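Local coordinates for paternally-expressed GENE 3 protein (PDB 4BHX), which forms homo- or heterodimers through its SCAN domain to control gene expression, and mediates between p53 and BAX in a neuronal death pathway triggered by DNA damage, at residues Q11-L16 against I29-L34; L52-Q57 against E76-L81; P68-K73 against E86-M91. All coordinates share one frame; numbering follows the deposited sequence. Where two conformers were deposited one is given.

Contact 1 of 3, residues Q11-L16 against I29-L34. With EDO (1,2-ethanediol), chain N; EDO (1,2-ethanediol), chain K; EDO (1,2-ethanediol), chain M.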
loop_
_atom_site.group_PDB
_atom_site.type_symbol
_atom_site.label_atom_id
_atom_site.label_comp_id
_atom_site.label_asym_id
_atom_site.label_seq_id
_atom_site.Cartn_x
_atom_site.Cartn_y
_atom_site.Cartn_z
ATOM N N GLN A 11 2.188 -1.796 5.995
ATOM C CA GLN A 11 1.500 -1.335 7.200
ATOM C C GLN A 11 2.497 -0.854 8.251
ATOM O O GLN A 11 2.276 0.211 8.884
ATOM C CB GLN A 11 0.564 -2.435 7.750
ATOM C CG GLN A 11 -0.629 -2.652 6.824
ATOM C CD GLN A 11 -1.387 -3.969 7.045
ATOM O OE1 GLN A 11 -1.378 -4.515 8.150
ATOM N NE2 GLN A 11 -2.125 -4.435 6.004
ATOM N N ARG A 12 3.607 -1.570 8.469
ATOM C CA ARG A 12 4.554 -1.085 9.454
ATOM C C ARG A 12 5.152 0.318 9.056
ATOM O O ARG A 12 5.389 1.158 9.931
ATOM C CB ARG A 12 5.710 -2.042 9.691
ATOM C CG ARG A 12 5.342 -3.447 10.151
ATOM C CD ARG A 12 4.811 -3.466 11.564
ATOM N NE ARG A 12 3.577 -2.751 11.844
ATOM C CZ ARG A 12 2.337 -3.198 11.656
ATOM N NH1 ARG A 12 2.077 -4.379 11.081
ATOM N NH2 ARG A 12 1.326 -2.406 12.024
ATOM N N PHE A 13 5.454 0.479 7.777
ATOM C CA PHE A 13 6.008 1.730 7.256
ATOM C C PHE A 13 5.059 2.897 7.581
ATOM O O PHE A 13 5.480 3.955 8.075
ATOM C CB PHE A 13 6.228 1.563 5.736
ATOM C CG PHE A 13 6.663 2.850 5.015
ATOM C CD1 PHE A 13 7.836 3.526 5.387
ATOM C CD2 PHE A 13 5.869 3.405 3.995
ATOM C CE1 PHE A 13 8.190 4.723 4.716
ATOM C CE2 PHE A 13 6.267 4.594 3.296
ATOM C CZ PHE A 13 7.419 5.244 3.695
ATOM N N ARG A 14 3.787 2.714 7.274
ATOM C CA ARG A 14 2.765 3.716 7.518
ATOM C C ARG A 14 2.432 3.939 8.996
ATOM O O ARG A 14 1.981 5.032 9.349
ATOM C CB ARG A 14 1.519 3.330 6.767
ATOM C CG ARG A 14 1.565 3.424 5.264
ATOM C CD ARG A 14 1.918 4.833 4.799
ATOM N NE ARG A 14 2.013 4.931 3.320
ATOM C CZ ARG A 14 2.798 5.801 2.667
ATOM N NH1 ARG A 14 3.589 6.649 3.322
ATOM N NH2 ARG A 14 2.823 5.793 1.362
ATOM N N ASN A 15 2.628 2.937 9.857
ATOM C CA ASN A 15 2.181 3.023 11.251
ATOM C C ASN A 15 3.294 3.273 12.212
ATOM O O ASN A 15 3.045 3.522 13.352
ATOM C CB ASN A 15 1.438 1.740 11.747
ATOM C CG ASN A 15 0.284 1.300 10.873
ATOM O OD1 ASN A 15 -0.185 0.143 11.004
ATOM N ND2 ASN A 15 -0.202 2.153 10.039
ATOM N N LEU A 16 4.536 3.277 11.771
ATOM C CA LEU A 16 5.656 3.587 12.652
ATOM C C LEU A 16 5.490 4.971 13.247
ATOM O O LEU A 16 5.058 5.849 12.565
ATOM C CB LEU A 16 6.957 3.592 11.877
ATOM C CG LEU A 16 8.169 3.701 12.761
ATOM C CD1 LEU A 16 8.482 2.328 13.286
ATOM C CD2 LEU A 16 9.374 4.249 12.075
ATOM N N ILE A 29 16.508 5.343 9.463
ATOM C CA ILE A 29 16.988 4.012 9.059
ATOM C C ILE A 29 15.807 3.033 9.029
ATOM O O ILE A 29 15.667 2.265 8.091
ATOM C CB ILE A 29 18.141 3.546 9.972
ATOM C CG1 ILE A 29 19.397 4.413 9.703
ATOM C CG2 ILE A 29 18.516 2.084 9.709
ATOM C CD1 ILE A 29 20.468 4.252 10.774
ATOM N N LYS A 30 14.978 3.055 10.075
ATOM C CA LYS A 30 13.830 2.168 10.176
ATOM C C LYS A 30 12.812 2.386 9.060
ATOM O O LYS A 30 12.323 1.432 8.416
ATOM C CB LYS A 30 13.097 2.374 11.477
ATOM C CG LYS A 30 13.867 1.941 12.678
ATOM C CD LYS A 30 13.302 2.677 13.879
ATOM C CE LYS A 30 12.516 1.819 14.821
ATOM N NZ LYS A 30 13.327 1.600 16.052
ATOM N N LEU A 31 12.464 3.637 8.861
ATOM C CA LEU A 31 11.540 3.962 7.786
ATOM C C LEU A 31 12.027 3.506 6.416
ATOM O O LEU A 31 11.262 3.024 5.581
ATOM C CB LEU A 31 11.260 5.487 7.774
ATOM C CG LEU A 31 10.295 6.068 8.809
ATOM C CD1 LEU A 31 10.226 7.609 8.724
ATOM C CD2 LEU A 31 8.922 5.435 8.665
ATOM N N ARG A 32 13.283 3.757 6.132
ATOM C CA ARG A 32 13.848 3.301 4.900
ATOM C C ARG A 32 13.783 1.796 4.734
ATOM O O ARG A 32 13.376 1.338 3.720
ATOM C CB ARG A 32 15.321 3.687 4.758
ATOM C CG ARG A 32 15.555 5.085 4.286
ATOM C CD ARG A 32 17.034 5.273 3.863
ATOM N NE ARG A 32 17.241 6.683 3.505
ATOM C CZ ARG A 32 18.202 7.474 3.978
ATOM N NH1 ARG A 32 19.112 7.016 4.843
ATOM N NH2 ARG A 32 18.266 8.731 3.568
ATOM N N ASN A 33 14.237 1.053 5.728
ATOM C CA ASN A 33 14.131 -0.443 5.720
ATOM C C ASN A 33 12.709 -0.934 5.475
ATOM O O ASN A 33 12.483 -1.775 4.601
ATOM C CB ASN A 33 14.661 -0.988 7.014
ATOM C CG ASN A 33 16.167 -0.871 7.119
ATOM O OD1 ASN A 33 16.834 -0.859 6.102
ATOM N ND2 ASN A 33 16.700 -0.825 8.317
ATOM N N LEU A 34 11.731 -0.375 6.205
ATOM C CA LEU A 34 10.324 -0.740 6.028
ATOM C C LEU A 34 9.823 -0.465 4.637
ATOM O O LEU A 34 9.145 -1.298 4.038
ATOM C CB LEU A 34 9.428 -0.083 7.073
ATOM C CG LEU A 34 9.725 -0.493 8.526
ATOM C CD1 LEU A 34 9.033 0.473 9.499
ATOM C CD2 LEU A 34 9.310 -1.949 8.767
HETATM C C1 EDO N . 18.427 1.794 3.716
HETATM O O1 EDO N . 18.507 1.399 5.097
HETATM C C2 EDO N . 19.686 1.431 2.944
HETATM O O2 EDO N . 19.903 0.017 3.036
HETATM C C1 EDO K . -1.457 -8.017 6.701
HETATM O O1 EDO K . -0.844 -7.019 7.542
HETATM C C2 EDO K . -0.359 -8.951 6.252
HETATM O O2 EDO K . 0.136 -9.639 7.423
HETATM C C1 EDO M . 6.664 2.805 16.478
HETATM O O1 EDO M . 7.936 2.740 17.209
HETATM C C2 EDO M . 5.778 1.553 16.541
HETATM O O2 EDO M . 4.499 1.750 15.875
#

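Contact 2 of 3, residues L52-Q57 against E76-L81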
loop_
_atom_site.group_PDB
_atom_site.type_symbol
_atom_site.label_atom_id
_atom_site.label_comp_id
_atom_site.label_asym_id
_atom_site.label_seq_id
_atom_site.Cartn_x
_atom_site.Cartn_y
_atom_site.Cartn_z
ATOM N N LEU A 52 1.756 1.052 -7.757
ATOM C CA LEU A 52 1.459 0.699 -6.374
ATOM C C LEU A 52 1.035 1.931 -5.518
ATOM O O LEU A 52 0.183 1.807 -4.630
ATOM C CB LEU A 52 2.607 -0.005 -5.661
ATOM C CG LEU A 52 2.912 -1.421 -6.209
ATOM C CD1 LEU A 52 4.176 -1.935 -5.559
ATOM C CD2 LEU A 52 1.753 -2.366 -5.948
ATOM N N LEU A 53 1.665 3.087 -5.758
ATOM C CA LEU A 53 1.333 4.286 -4.993
ATOM C C LEU A 53 -0.041 4.803 -5.397
ATOM O O LEU A 53 -0.824 5.262 -4.550
ATOM C CB LEU A 53 2.349 5.384 -5.299
ATOM C CG LEU A 53 3.743 4.963 -4.952
ATOM C CD1 LEU A 53 4.779 5.991 -5.400
ATOM C CD2 LEU A 53 3.779 4.763 -3.468
ATOM N N VAL A 54 -0.337 4.753 -6.678
ATOM C CA VAL A 54 -1.649 5.127 -7.170
ATOM C C VAL A 54 -2.720 4.181 -6.585
ATOM O O VAL A 54 -3.752 4.621 -6.064
ATOM C CB VAL A 54 -1.702 5.138 -8.701
ATOM C CG1 VAL A 54 -3.130 5.267 -9.227
ATOM C CG2 VAL A 54 -0.840 6.218 -9.278
ATOM N N LEU A 55 -2.452 2.877 -6.631
ATOM C CA LEU A 55 -3.368 1.920 -5.995
ATOM C C LEU A 55 -3.597 2.186 -4.493
ATOM O O LEU A 55 -4.779 2.202 -4.066
ATOM C CB LEU A 55 -2.905 0.485 -6.266
ATOM C CG LEU A 55 -3.831 -0.590 -5.594
ATOM C CD1 LEU A 55 -5.192 -0.565 -6.248
ATOM C CD2 LEU A 55 -3.094 -1.909 -5.697
ATOM N N GLU A 56 -2.527 2.488 -3.730
ATOM C CA GLU A 56 -2.597 2.768 -2.326
ATOM C C GLU A 56 -3.539 3.943 -2.060
ATOM O O GLU A 56 -4.440 3.872 -1.188
ATOM C CB GLU A 56 -1.250 3.094 -1.721
ATOM C CG GLU A 56 -1.339 3.375 -0.231
ATOM C CD GLU A 56 -0.070 3.885 0.399
ATOM O OE1 GLU A 56 0.823 4.543 -0.285
ATOM O OE2 GLU A 56 0.112 3.555 1.600
ATOM N N GLN A 57 -3.366 4.997 -2.842
ATOM C CA GLN A 57 -4.207 6.214 -2.705
ATOM C C GLN A 57 -5.667 5.938 -3.110
ATOM O O GLN A 57 -6.585 6.253 -2.379
ATOM C CB GLN A 57 -3.561 7.404 -3.444
ATOM C CG GLN A 57 -4.382 8.683 -3.254
ATOM C CD GLN A 57 -4.427 9.165 -1.845
ATOM O OE1 GLN A 57 -3.492 8.951 -1.053
ATOM N NE2 GLN A 57 -5.505 9.816 -1.496
ATOM N N GLU A 76 -5.672 -6.611 -7.156
ATOM C CA GLU A 76 -4.250 -6.531 -6.876
ATOM C C GLU A 76 -3.588 -5.442 -7.690
ATOM O O GLU A 76 -2.434 -5.139 -7.421
ATOM C CB GLU A 76 -3.528 -7.889 -6.982
ATOM C CG GLU A 76 -3.044 -8.274 -8.360
ATOM C CD GLU A 76 -4.192 -8.583 -9.278
ATOM O OE1 GLU A 76 -4.918 -9.546 -8.951
ATOM O OE2 GLU A 76 -4.385 -7.866 -10.296
ATOM N N ASN A 77 -4.313 -4.849 -8.641
ATOM C CA ASN A 77 -3.909 -3.606 -9.294
ATOM C C ASN A 77 -5.045 -2.610 -9.665
ATOM O O ASN A 77 -6.212 -2.895 -9.479
ATOM C CB ASN A 77 -3.047 -3.920 -10.495
ATOM C CG ASN A 77 -3.836 -4.514 -11.636
ATOM O OD1 ASN A 77 -5.005 -4.222 -11.832
ATOM N ND2 ASN A 77 -3.181 -5.369 -12.404
ATOM N N CYS A 78 -4.709 -1.451 -10.190
ATOM C CA CYS A 78 -5.717 -0.405 -10.399
ATOM C C CYS A 78 -6.760 -0.774 -11.403
ATOM O O CYS A 78 -7.926 -0.476 -11.212
ATOM C CB CYS A 78 -5.125 0.900 -10.877
ATOM S SG CYS A 78 -4.197 1.674 -9.534
ATOM N N GLU A 79 -6.318 -1.331 -12.527
ATOM C CA GLU A 79 -7.195 -1.663 -13.618
ATOM C C GLU A 79 -8.339 -2.525 -13.171
ATOM O O GLU A 79 -9.480 -2.345 -13.560
ATOM C CB GLU A 79 -6.371 -2.375 -14.701
ATOM C CG GLU A 79 -6.121 -1.421 -15.823
ATOM C CD GLU A 79 -7.397 -1.202 -16.585
ATOM O OE1 GLU A 79 -8.166 -2.180 -16.672
ATOM O OE2 GLU A 79 -7.619 -0.076 -17.076
ATOM N N LYS A 80 -7.977 -3.470 -12.359
ATOM C CA LYS A 80 -8.892 -4.368 -11.794
ATOM C C LYS A 80 -9.927 -3.530 -11.063
ATOM O O LYS A 80 -11.116 -3.535 -11.424
ATOM C CB LYS A 80 -8.109 -5.190 -10.854
ATOM C CG LYS A 80 -8.731 -6.470 -10.430
ATOM C CD LYS A 80 -7.624 -7.527 -10.417
ATOM C CE LYS A 80 -8.113 -8.852 -9.849
ATOM N NZ LYS A 80 -7.272 -9.355 -8.722
ATOM N N LEU A 81 -9.434 -2.750 -10.086
ATOM C CA LEU A 81 -10.253 -1.938 -9.191
ATOM C C LEU A 81 -11.246 -1.122 -9.977
ATOM O O LEU A 81 -12.412 -1.066 -9.606
ATOM C CB LEU A 81 -9.326 -1.022 -8.296
ATOM C CG LEU A 81 -9.960 -0.043 -7.293
ATOM C CD1 LEU A 81 -10.825 -0.768 -6.300
ATOM C CD2 LEU A 81 -8.926 0.829 -6.555
#

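Contact 3 of 3, residues P68-K73 against E86-M91. With EDO (1,2-ethanediol), chain J.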
loop_
_atom_site.group_PDB
_atom_site.type_symbol
_atom_site.label_atom_id
_atom_site.label_comp_id
_atom_site.label_asym_id
_atom_site.label_seq_id
_atom_site.Cartn_x
_atom_site.Cartn_y
_atom_site.Cartn_z
ATOM N N PRO A 68 -15.875 -2.459 2.229
ATOM C CA PRO A 68 -15.833 -3.901 2.572
ATOM C C PRO A 68 -15.800 -4.828 1.348
ATOM O O PRO A 68 -15.126 -5.827 1.354
ATOM C CB PRO A 68 -17.118 -4.091 3.398
ATOM C CG PRO A 68 -17.458 -2.698 3.898
ATOM C CD PRO A 68 -17.087 -1.807 2.750
ATOM N N TRP A 69 -16.537 -4.480 0.326
ATOM C CA TRP A 69 -16.572 -5.232 -0.919
ATOM C C TRP A 69 -15.223 -5.256 -1.613
ATOM O O TRP A 69 -14.685 -6.321 -1.963
ATOM C CB TRP A 69 -17.538 -4.561 -1.834
ATOM C CG TRP A 69 -18.931 -4.542 -1.292
ATOM C CD1 TRP A 69 -19.435 -3.779 -0.214
ATOM C CD2 TRP A 69 -20.031 -5.308 -1.786
ATOM N NE1 TRP A 69 -20.778 -4.070 -0.052
ATOM C CE2 TRP A 69 -21.158 -5.002 -0.992
ATOM C CE3 TRP A 69 -20.172 -6.231 -2.823
ATOM C CZ2 TRP A 69 -22.401 -5.594 -1.212
ATOM C CZ3 TRP A 69 -21.417 -6.823 -3.020
ATOM C CH2 TRP A 69 -22.506 -6.483 -2.233
ATOM N N VAL A 70 -14.660 -4.060 -1.822
ATOM C CA VAL A 70 -13.366 -3.966 -2.485
ATOM C C VAL A 70 -12.318 -4.737 -1.771
ATOM O O VAL A 70 -11.515 -5.424 -2.412
ATOM C CB VAL A 70 -12.935 -2.479 -2.716
ATOM C CG1 VAL A 70 -11.464 -2.410 -3.084
ATOM C CG2 VAL A 70 -13.771 -1.899 -3.835
ATOM N N ARG A 71 -12.320 -4.705 -0.462
ATOM C CA ARG A 71 -11.354 -5.477 0.222
ATOM C C ARG A 71 -11.637 -6.996 0.307
ATOM O O ARG A 71 -10.698 -7.787 0.398
ATOM C CB ARG A 71 -11.091 -4.912 1.573
ATOM C CG ARG A 71 -12.044 -5.248 2.654
ATOM C CD ARG A 71 -11.378 -4.988 3.998
ATOM N NE ARG A 71 -11.014 -3.577 4.241
ATOM C CZ ARG A 71 -11.785 -2.641 4.814
ATOM N NH1 ARG A 71 -13.040 -2.891 5.210
ATOM N NH2 ARG A 71 -11.287 -1.423 4.991
ATOM N N ALA A 72 -12.902 -7.399 0.259
ATOM C CA ALA A 72 -13.192 -8.830 0.222
ATOM C C ALA A 72 -12.586 -9.348 -1.063
ATOM O O ALA A 72 -12.034 -10.427 -1.090
ATOM C CB ALA A 72 -14.695 -9.055 0.293
ATOM N N LYS A 73 -12.661 -8.553 -2.129
ATOM C CA LYS A 73 -12.165 -8.913 -3.429
ATOM C C LYS A 73 -10.628 -8.817 -3.634
ATOM O O LYS A 73 -10.085 -9.517 -4.496
ATOM C CB LYS A 73 -12.811 -8.043 -4.472
ATOM C CG LYS A 73 -12.899 -8.733 -5.809
ATOM C CD LYS A 73 -14.012 -9.766 -5.811
ATOM C CE LYS A 73 -14.954 -9.464 -6.961
ATOM N NZ LYS A 73 -14.633 -10.203 -8.236
ATOM N N GLU A 86 -16.612 -0.247 -11.938
ATOM C CA GLU A 86 -17.508 -0.061 -13.063
ATOM C C GLU A 86 -18.739 -1.031 -12.955
ATOM O O GLU A 86 -19.732 -0.803 -13.643
ATOM C CB GLU A 86 -16.723 -0.184 -14.389
ATOM C CG GLU A 86 -15.938 1.074 -14.759
ATOM C CD GLU A 86 -15.051 0.961 -16.008
ATOM O OE1 GLU A 86 -14.463 -0.109 -16.299
ATOM O OE2 GLU A 86 -14.892 1.992 -16.696
ATOM N N ASN A 87 -18.701 -2.038 -12.052
ATOM C CA ASN A 87 -19.809 -3.027 -11.871
ATOM C C ASN A 87 -20.306 -3.421 -10.421
ATOM O O ASN A 87 -20.995 -4.441 -10.261
ATOM C CB ASN A 87 -19.474 -4.317 -12.688
ATOM C CG ASN A 87 -18.579 -5.326 -11.937
ATOM O OD1 ASN A 87 -17.798 -6.045 -12.552
ATOM N ND2 ASN A 87 -18.710 -5.399 -10.626
ATOM N N TYR A 88 -20.004 -2.617 -9.393
ATOM C CA TYR A 88 -20.161 -2.882 -7.962
ATOM C C TYR A 88 -20.982 -1.769 -7.240
ATOM O O TYR A 88 -21.301 -1.861 -6.039
ATOM C CB TYR A 88 -18.726 -2.831 -7.401
ATOM C CG TYR A 88 -18.292 -3.961 -6.519
ATOM C CD1 TYR A 88 -18.798 -5.248 -6.685
ATOM C CD2 TYR A 88 -17.343 -3.750 -5.550
ATOM C CE1 TYR A 88 -18.384 -6.288 -5.875
ATOM C CE2 TYR A 88 -16.925 -4.778 -4.746
ATOM C CZ TYR A 88 -17.448 -6.041 -4.915
ATOM O OH TYR A 88 -17.050 -7.063 -4.098
ATOM N N LYS A 89 -21.217 -0.670 -7.957
ATOM C CA LYS A 89 -21.525 0.644 -7.353
ATOM C C LYS A 89 -22.923 0.922 -6.797
ATOM O O LYS A 89 -23.039 1.488 -5.709
ATOM C CB LYS A 89 -21.143 1.807 -8.297
ATOM C CG LYS A 89 -20.628 1.449 -9.689
ATOM C CD LYS A 89 -21.684 1.003 -10.695
ATOM C CE LYS A 89 -21.307 1.476 -12.091
ATOM N NZ LYS A 89 -21.429 2.953 -12.232
ATOM N N GLU A 90 -23.971 0.609 -7.558
ATOM C CA GLU A 90 -25.356 0.887 -7.122
ATOM C C GLU A 90 -25.667 0.001 -5.899
ATOM O O GLU A 90 -26.124 -1.137 -6.049
ATOM C CB GLU A 90 -26.372 0.620 -8.251
ATOM C CG GLU A 90 -26.082 1.291 -9.596
ATOM C CD GLU A 90 -26.249 0.347 -10.791
ATOM O OE1 GLU A 90 -26.300 -0.891 -10.588
ATOM O OE2 GLU A 90 -26.313 0.837 -11.943
ATOM N N MET A 91 -25.407 0.530 -4.699
ATOM C CA MET A 91 -25.331 -0.277 -3.467
ATOM C C MET A 91 -26.228 0.290 -2.361
ATOM O O MET A 91 -26.906 -0.464 -1.648
ATOM C CB MET A 91 -23.856 -0.362 -3.011
ATOM C CG MET A 91 -23.594 -0.533 -1.508
ATOM S SD MET A 91 -23.012 -2.168 -0.989
ATOM C CE MET A 91 -23.359 -2.157 0.776
HETATM C C1 EDO J . -14.921 -7.782 4.354
HETATM O O1 EDO J . -15.233 -6.663 3.552
HETATM C C2 EDO J . -13.521 -8.165 3.919
HETATM O O2 EDO J . -13.360 -9.549 4.194
#

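Contact 1 of 3, residues Q11-L16 against I29-L34
This contact is the apolar seam of an antiparallel helix pair in the SCAN domain, between the end of helix 6-15 and the middle of helix 24-39. The axes of the short helical segments come within 9.0 Å and run at 150° to each other. The backbones are closest at Phe13 and Leu34. No hydrogen bond crosses the seam. Phe13 carries much of it. Its CG is anti to the backbone N (chi1 174°), which lays the ring alongside the other helix. Phe13 CD1 reaches the carbonyl Leu31 O at 3.5 Å. Phe13 CD1 also meets Leu31 CD2 at 3.9 Å, and the two side chains cross at about a right angle. At the root of the ring, Phe13 CB lies 3.8 Å from Leu34 CB. Leu34 CB is directed at the other helix, and Leu34 CD2 touches Arg12 CB at 3.7 Å. From there the Arg12 chain bends at chi2 and chi3 and leads away from helix 24-39, toward a cation-pi contact with Phe8. Leu16 closes the seam where helix 6-15 has just ended. Leu16 CD2 meets Leu31 CD2 at 3.6 Å, the two leucines crossing obliquely. At the far side of the Phe13 ring from Leu31, Phe13 CE2 sits over one face of the Arg14 guanidinium, near the rim. Leucines and one phenylalanine packed across a nearly antiparallel crossing form the apolar contact of the helical hairpin, 6-15 and 24-39, that opens this all-helical SCAN fold.

Contact 2 of 3, residues L52-Q57 against E76-L81
The capped start of helix 78-85 packs here against the middle of helix 46-61, the third and fifth helices of the SCAN domain. Leu55 is the centre of the contact. Its CG is anti to the backbone N (chi1 179°), so the forked tip is carried across to the other segment. One branch, Leu55 CD2, touches the carbonyl Glu76 O at 3.7 Å. The other, Leu55 CD1, rests 4.0 Å from Asn77 C. Leu55 CD1 also lies 4.0 Å from Leu81 CD2, the two side chains crossing obliquely. Cys78 fills the angle beside Leu55. Cys78 SG lies against the helix backbone, 3.6 Å from Leu55 N, and touches Leu55 CB at 3.7 Å. Val54 CG1 meets Cys78 SG at 3.8 Å. All contacts between the two segments are van der Waals contacts. The side-chain polar bonds found here lie within 76-81. Asn77 is the N-cap: its OD1 accepts from Lys80 N at 3.1 Å, and the donor lies nearly along the C=O axis. This satisfies an N-H in the first turn of the helix. Lys80 NZ and Glu76 OE1 form a salt bridge, modelled as very short, with the amine above the carboxylate plane. Leu81 is buried and also packs on Tyr58 and Leu59. A bound ethanediol and a di(hydroxyethyl)ether lie near Leu55. The present assembly holds one chain. In SCAN dimers of relatives the second helix of the partner packs between the third and fifth helices, so this pair probably borders the dimer groove.

Contact 3 of 3, residues P68-K73 against E86-M91
Helix 67-73 faces an irregular backbone at residues 86-91, and the nearest CA atoms, Trp69 CA and Tyr88 CA, are 8.2 Å apart. At this wide spacing the C-terminal tail of the SCAN domain meets the helix through long side chains, mainly in an edge-to-face aromatic pair. The edge of the Trp69 indole points at the face of the Tyr88 ring. The six-membered ring of Trp69 and the Tyr88 ring have planes at 85° and centroids 5.1 Å apart. Trp69 CE3 makes the approach, 3.4 Å from Tyr88 CZ. Tyr88 reaches this place with a chi1 of -131°, well away from a staggered value, and it was deposited in two conformers. Its ring also lies along the helix backbone. Val70 N and Trp69 O both sit at the ring edge, in its plane. Tyr88 OH gives a weak hydrogen bond to Trp69 O, at 3.3 Å. Trp69 O already accepts from Lys73 N at 3.0 Å, so the tyrosine is a second and looser donor. Val70 is buried and packs on Leu81 and Leu85 of helix 78-85. Met91 comes from the end of the modelled chain and meets the indole tip to tip. Met91 SD lies 3.8 Å from the centroid of the five-membered ring of Trp69 and 48° off the ring normal, an oblique Met-aromatic contact. Met91 is poorly ordered, so this contact is less certain than the aromatic pair. Elsewhere on the same helix, a bound ethanediol donates from O1 to Pro68 O in a very short bond of 2.4 Å.

The three contacts lie in a single SCAN domain. Contact 1 closes before the others open, joining helices 6-15 and 24-39. Contacts 2 and 3 alternate along the chain and interlock helices 46-61, 67-73 and 78-85 with the C-terminal tail. The centres of contacts 1 and 2 are about 20 Å apart, on opposite sides of the chain's centre. A salt bridge from Arg14 NH2 to Glu56 OE1, 2.9 Å long, connects them. Contacts 2 and 3 are about 14 Å apart between centres and touch where Leu81 CD1 meets Val70 CG1. Contacts 1 and 3, with centres about 30 Å apart, do not touch. Together they span all five helices of the unit through which PEG3 dimerizes.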